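Local coordinates for SPbeta prophage-derived uncharacterized protein YopX (Bacillus subtilis, PDB 2I2L) that is of unknown function, is encoded in the SPbeta prophage, belongs to the YopX family and forms an all-beta homodimer, at residues G29-L33 / V44-T48; I65-V71 / D82-F88. Residues are numbered along the deposited sequence.

Interaction 1 of 2, residues G29-L33 / V44-T48; sequences GDWTL and VVDST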
loop_
_atom_site.group_PDB
_atom_site.type_symbol
_atom_site.label_atom_id
_atom_site.label_comp_id
_atom_site.label_asym_id
_atom_site.label_seq_id
_atom_site.Cartn_x
_atom_site.Cartn_y
_atom_site.Cartn_z
ATOM N N GLY B 29 -10.877 7.219 -9.651
ATOM C CA GLY B 29 -9.800 6.282 -9.407
ATOM C C GLY B 29 -8.611 6.474 -10.314
ATOM O O GLY B 29 -7.601 5.797 -10.148
ATOM N N ASP B 30 -8.723 7.379 -11.280
ATOM C CA ASP B 30 -7.605 7.632 -12.182
ATOM C C ASP B 30 -6.541 8.425 -11.452
ATOM O O ASP B 30 -6.812 9.057 -10.427
ATOM C CB ASP B 30 -8.043 8.443 -13.400
ATOM C CG ASP B 30 -9.068 7.726 -14.244
ATOM O OD1 ASP B 30 -9.351 6.536 -13.953
ATOM O OD2 ASP B 30 -9.583 8.362 -15.198
ATOM N N TRP B 31 -5.328 8.389 -11.983
ATOM C CA TRP B 31 -4.237 9.137 -11.396
ATOM C C TRP B 31 -3.509 9.873 -12.500
ATOM O O TRP B 31 -3.649 9.539 -13.677
ATOM C CB TRP B 31 -3.276 8.214 -10.646
ATOM C CG TRP B 31 -2.655 7.141 -11.478
ATOM C CD1 TRP B 31 -2.981 5.824 -11.481
ATOM C CD2 TRP B 31 -1.544 7.282 -12.369
ATOM N NE1 TRP B 31 -2.139 5.130 -12.304
ATOM C CE2 TRP B 31 -1.246 5.996 -12.862
ATOM C CE3 TRP B 31 -0.768 8.372 -12.796
ATOM C CZ2 TRP B 31 -0.203 5.759 -13.759
ATOM C CZ3 TRP B 31 0.279 8.143 -13.694
ATOM C CH2 TRP B 31 0.552 6.840 -14.167
ATOM N N THR B 32 -2.735 10.882 -12.125
ATOM C CA THR B 32 -1.995 11.670 -13.099
ATOM C C THR B 32 -0.720 12.223 -12.501
ATOM O O THR B 32 -0.755 12.910 -11.484
ATOM C CB THR B 32 -2.812 12.862 -13.568
ATOM O OG1 THR B 32 -4.031 12.406 -14.165
ATOM C CG2 THR B 32 -2.007 13.683 -14.561
ATOM N N LEU B 33 0.407 11.943 -13.131
ATOM C CA LEU B 33 1.652 12.468 -12.618
ATOM C C LEU B 33 1.851 13.871 -13.175
ATOM O O LEU B 33 1.995 14.042 -14.379
ATOM C CB LEU B 33 2.823 11.591 -13.032
ATOM C CG LEU B 33 4.134 12.119 -12.454
ATOM C CD1 LEU B 33 4.198 11.809 -10.962
ATOM C CD2 LEU B 33 5.311 11.489 -13.181
ATOM N N VAL B 44 2.826 14.760 -16.886
ATOM C CA VAL B 44 3.907 13.862 -17.277
ATOM C C VAL B 44 3.302 12.566 -17.827
ATOM O O VAL B 44 3.715 12.070 -18.885
ATOM C CB VAL B 44 4.807 13.514 -16.061
ATOM C CG1 VAL B 44 6.024 12.725 -16.518
ATOM C CG2 VAL B 44 5.230 14.786 -15.337
ATOM N N VAL B 45 2.337 12.015 -17.090
ATOM C CA VAL B 45 1.650 10.798 -17.501
ATOM C C VAL B 45 0.331 10.611 -16.788
ATOM O O VAL B 45 0.087 11.203 -15.741
ATOM C CB VAL B 45 2.474 9.526 -17.257
ATOM C CG1 VAL B 45 2.981 8.993 -18.578
ATOM C CG2 VAL B 45 3.614 9.809 -16.303
ATOM N N ASP B 46 -0.510 9.765 -17.379
ATOM C CA ASP B 46 -1.836 9.449 -16.869
ATOM C C ASP B 46 -1.957 7.974 -16.638
ATOM O O ASP B 46 -1.050 7.210 -16.920
ATOM C CB ASP B 46 -2.894 9.832 -17.889
ATOM C CG ASP B 46 -3.039 11.312 -18.030
ATOM O OD1 ASP B 46 -3.812 11.896 -17.253
ATOM O OD2 ASP B 46 -2.372 11.902 -18.903
ATOM N N SER B 47 -3.102 7.579 -16.117
ATOM C CA SER B 47 -3.389 6.181 -15.883
ATOM C C SER B 47 -3.943 5.689 -17.227
ATOM O O SER B 47 -4.056 4.490 -17.469
ATOM C CB SER B 47 -4.444 6.042 -14.776
ATOM O OG SER B 47 -5.628 6.780 -15.075
ATOM N N THR B 48 -4.277 6.642 -18.097
ATOM C CA THR B 48 -4.828 6.345 -19.418
ATOM C C THR B 48 -3.805 5.620 -20.274
ATOM O O THR B 48 -4.133 4.647 -20.949
ATOM C CB THR B 48 -5.265 7.634 -20.167
ATOM O OG1 THR B 48 -4.155 8.535 -20.274
ATOM C CG2 THR B 48 -6.402 8.314 -19.430
#
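Strands 31-36 and 41-46 run antiparallel here; the axes of 31-33 and 44-46 approach to 4.7 Å at 169°. V44 begins 44-48. Its N donates to L33 O at 2.7 Å, and its CB lies 3.6 Å from L33 CD2. V45 faces the same residue. V45 N makes a weak second bond to L33 O at 3.4 Å, while L33 N donates to V45 O at 2.7 Å. One residue of the first strand thus faces two of the second. V45 CG2 packs 3.8 Å from L33 CB, on the face where L33 also meets Y5 and V7 of strand 5-8.

D46 pairs with T32 across a non-hydrogen-bonded site, CA to CA 4.4 Å. Both side chains lie on the face away from L33 and V45, and D46 OD1 comes 3.1 Å from T32 OG1. D46 O sits over a face of the W31 ring, 3.2 Å from W31 CH2.

S47 lies past the strand, and its two bonds to W31 are weak: S47 N to W31 O at 3.2 Å, and W31 N to S47 OG at 3.5 Å. The p rotamer of W31 turns a face of its indole to S47 CB. S47 CB is 3.6 Å from the centroid of the five-membered ring and 13° off the normal, a CH-pi contact. D30 CB reaches S47 OG at 3.4 Å. Beyond, G29 O accepts a hydrogen bond from T3 OG1 of the second subunit.

The arrangement is a beta hairpin from a three-stranded antiparallel sheet, interrupted by a classic beta bulge at V44, V45 and L33.

Interaction 2 of 2, residues I65-V71 / D82-F88; sequences IYDRSIV and DVCEVKF
Three short backbone hydrogen bonds hold this antiparallel beta hairpin: V86 N to R68 O at 2.7 Å, I70 N to C84 O at 2.8 Å and C84 N to I70 O at 2.7 Å. The strand axes of 68-71 and 82-85 lie 4.5 Å apart at 157°. I70 and C84 form a hydrogen-bonded pair, CA to CA 5.3 Å. S69-E85 and V71-V83 are non-hydrogen-bonded pairs, each with CA to CA 4.3 Å, with side chains on the other face. Both are interior strands of a five-stranded antiparallel sheet, 81-89 in the middle and 68-74 beside 115-122.

D67 (phi -108°, psi 58°) departs from extended geometry. Its m rotamer places D67 OD2 3.3 Å from F88 CB. A water 2.8 Å from D67 O donates to it, and donates weakly to E85 OE2. V86 is t and points toward 65-71. I70 is p, so I70 CG1 packs 3.9 Å from V86 CG2, and I65 CD1 reaches V86 CG2 at 4.4 Å.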
loop_
_atom_site.group_PDB
_atom_site.type_symbol
_atom_site.label_atom_id
_atom_site.label_comp_id
_atom_site.label_asym_id
_atom_site.label_seq_id
_atom_site.Cartn_x
_atom_site.Cartn_y
_atom_site.Cartn_z
ATOM N N ILE B 65 10.376 -0.189 -0.332
ATOM C CA ILE B 65 10.369 -1.134 -1.438
ATOM C C ILE B 65 9.074 -0.968 -2.232
ATOM O O ILE B 65 7.988 -0.902 -1.651
ATOM C CB ILE B 65 10.526 -2.596 -0.910
ATOM C CG1 ILE B 65 11.321 -3.436 -1.911
ATOM C CG2 ILE B 65 9.176 -3.233 -0.693
ATOM C CD1 ILE B 65 11.785 -4.790 -1.360
ATOM N N TYR B 66 9.202 -0.876 -3.557
ATOM C CA TYR B 66 8.061 -0.705 -4.467
ATOM C C TYR B 66 7.738 -2.052 -5.131
ATOM O O TYR B 66 7.773 -3.071 -4.455
ATOM C CB TYR B 66 8.408 0.364 -5.503
ATOM C CG TYR B 66 8.791 1.710 -4.898
ATOM C CD1 TYR B 66 7.833 2.721 -4.718
ATOM C CD2 TYR B 66 10.105 1.971 -4.511
ATOM C CE1 TYR B 66 8.171 3.954 -4.177
ATOM C CE2 TYR B 66 10.459 3.201 -3.965
ATOM C CZ TYR B 66 9.486 4.194 -3.800
ATOM O OH TYR B 66 9.842 5.423 -3.272
ATOM N N ASP B 67 7.434 -2.090 -6.429
ATOM C CA ASP B 67 7.132 -3.380 -7.071
ATOM C C ASP B 67 8.216 -3.889 -8.024
ATOM O O ASP B 67 7.961 -4.175 -9.199
ATOM C CB ASP B 67 5.798 -3.282 -7.781
ATOM C CG ASP B 67 4.672 -2.979 -6.817
ATOM O OD1 ASP B 67 4.724 -1.887 -6.212
ATOM O OD2 ASP B 67 3.755 -3.826 -6.656
ATOM N N ARG B 68 9.417 -4.054 -7.468
ATOM C CA ARG B 68 10.615 -4.464 -8.203
ATOM C C ARG B 68 11.082 -5.921 -8.078
ATOM O O ARG B 68 10.398 -6.764 -7.498
ATOM C CB ARG B 68 11.757 -3.553 -7.771
ATOM C CG ARG B 68 12.009 -3.624 -6.284
ATOM C CD ARG B 68 11.657 -2.327 -5.589
ATOM N NE ARG B 68 12.674 -1.298 -5.791
ATOM C CZ ARG B 68 12.890 -0.283 -4.953
ATOM N NH1 ARG B 68 12.160 -0.156 -3.850
ATOM N NH2 ARG B 68 13.844 0.608 -5.213
ATOM N N SER B 69 12.262 -6.193 -8.643
ATOM C CA SER B 69 12.890 -7.523 -8.618
ATOM C C SER B 69 13.944 -7.553 -7.513
ATOM O O SER B 69 14.702 -6.601 -7.353
ATOM C CB SER B 69 13.584 -7.831 -9.958
ATOM O OG SER B 69 12.685 -7.821 -11.055
ATOM N N ILE B 70 13.996 -8.631 -6.746
ATOM C CA ILE B 70 14.989 -8.731 -5.684
ATOM C C ILE B 70 15.601 -10.120 -5.672
ATOM O O ILE B 70 15.028 -11.068 -6.219
ATOM C CB ILE B 70 14.383 -8.431 -4.276
ATOM C CG1 ILE B 70 13.194 -9.341 -3.992
ATOM C CG2 ILE B 70 13.933 -7.003 -4.192
ATOM C CD1 ILE B 70 13.554 -10.624 -3.269
ATOM N N VAL B 71 16.773 -10.238 -5.060
ATOM C CA VAL B 71 17.440 -11.526 -4.972
ATOM C C VAL B 71 17.476 -12.023 -3.529
ATOM O O VAL B 71 18.298 -11.583 -2.726
ATOM C CB VAL B 71 18.887 -11.459 -5.541
ATOM C CG1 VAL B 71 19.669 -10.336 -4.869
ATOM C CG2 VAL B 71 19.593 -12.806 -5.347
ATOM N N ASP B 82 17.460 -16.819 -5.190
ATOM C CA ASP B 82 16.445 -16.694 -6.236
ATOM C C ASP B 82 16.172 -15.231 -6.555
ATOM O O ASP B 82 16.182 -14.373 -5.670
ATOM C CB ASP B 82 15.134 -17.360 -5.803
ATOM C CG ASP B 82 14.175 -17.590 -6.962
ATOM O OD1 ASP B 82 14.287 -16.897 -7.997
ATOM O OD2 ASP B 82 13.294 -18.463 -6.833
ATOM N N VAL B 83 15.953 -14.946 -7.829
ATOM C CA VAL B 83 15.633 -13.595 -8.248
ATOM C C VAL B 83 14.107 -13.626 -8.295
ATOM O O VAL B 83 13.527 -14.396 -9.069
ATOM C CB VAL B 83 16.207 -13.303 -9.645
ATOM C CG1 VAL B 83 15.892 -11.873 -10.051
ATOM C CG2 VAL B 83 17.708 -13.532 -9.641
ATOM N N CYS B 84 13.457 -12.823 -7.453
ATOM C CA CYS B 84 11.996 -12.814 -7.401
ATOM C C CYS B 84 11.391 -11.439 -7.493
ATOM O O CYS B 84 11.961 -10.472 -6.994
ATOM C CB CYS B 84 11.511 -13.480 -6.114
ATOM S SG CYS B 84 11.942 -15.226 -6.017
ATOM N N GLU B 85 10.226 -11.363 -8.130
ATOM C CA GLU B 85 9.517 -10.101 -8.297
ATOM C C GLU B 85 8.559 -9.836 -7.143
ATOM O O GLU B 85 7.804 -10.717 -6.738
ATOM C CB GLU B 85 8.741 -10.103 -9.618
ATOM C CG GLU B 85 7.569 -9.124 -9.678
ATOM C CD GLU B 85 6.914 -9.088 -11.050
ATOM O OE1 GLU B 85 6.815 -10.161 -11.687
ATOM O OE2 GLU B 85 6.490 -7.993 -11.487
ATOM N N VAL B 86 8.613 -8.614 -6.621
ATOM C CA VAL B 86 7.759 -8.188 -5.528
ATOM C C VAL B 86 6.452 -7.660 -6.111
ATOM O O VAL B 86 6.434 -6.645 -6.814
ATOM C CB VAL B 86 8.435 -7.071 -4.711
ATOM C CG1 VAL B 86 7.511 -6.592 -3.610
ATOM C CG2 VAL B 86 9.742 -7.579 -4.136
ATOM N N LYS B 87 5.366 -8.370 -5.826
ATOM C CA LYS B 87 4.042 -7.991 -6.304
ATOM C C LYS B 87 3.229 -7.499 -5.114
ATOM O O LYS B 87 3.317 -8.049 -4.016
ATOM C CB LYS B 87 3.307 -9.191 -6.914
ATOM C CG LYS B 87 4.118 -10.095 -7.847
ATOM C CD LYS B 87 3.186 -11.117 -8.506
ATOM C CE LYS B 87 3.921 -12.100 -9.403
ATOM N NZ LYS B 87 4.757 -13.056 -8.633
ATOM N N PHE B 88 2.438 -6.460 -5.319
ATOM C CA PHE B 88 1.614 -5.957 -4.236
ATOM C C PHE B 88 0.200 -6.414 -4.539
ATOM O O PHE B 88 -0.501 -5.817 -5.365
ATOM C CB PHE B 88 1.703 -4.433 -4.168
ATOM C CG PHE B 88 0.830 -3.822 -3.118
ATOM C CD1 PHE B 88 0.733 -4.394 -1.855
ATOM C CD2 PHE B 88 0.110 -2.668 -3.387
ATOM C CE1 PHE B 88 -0.071 -3.830 -0.874
ATOM C CE2 PHE B 88 -0.696 -2.098 -2.414
ATOM C CZ PHE B 88 -0.784 -2.686 -1.150
HETATM O O HOH W 1 5.776 -4.671 -10.807
#

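How the interactions relate
From the N terminus, the chain first passes through strands 5-8, 13-15 and 21-25. Interaction 1 then closes the turn between strands 31-36 and 41-46, in the three-stranded sheet. The chain returns to the four-stranded sheet through strand 53-60, and strand 63-65 leads into the five-stranded one. There interaction 2 closes the hairpin of strands 68-74 and 81-89. The two contacts are in series and neither nest nor cross. Each spans ten intervening residues. The centres of interactions 1 and 2 are about 23 Å apart. The nearest atoms of interactions 1 and 2 are about 11 Å apart, so they do not touch. They fasten separate sheets of one YopX family chain, and each has a residue that meets the second subunit.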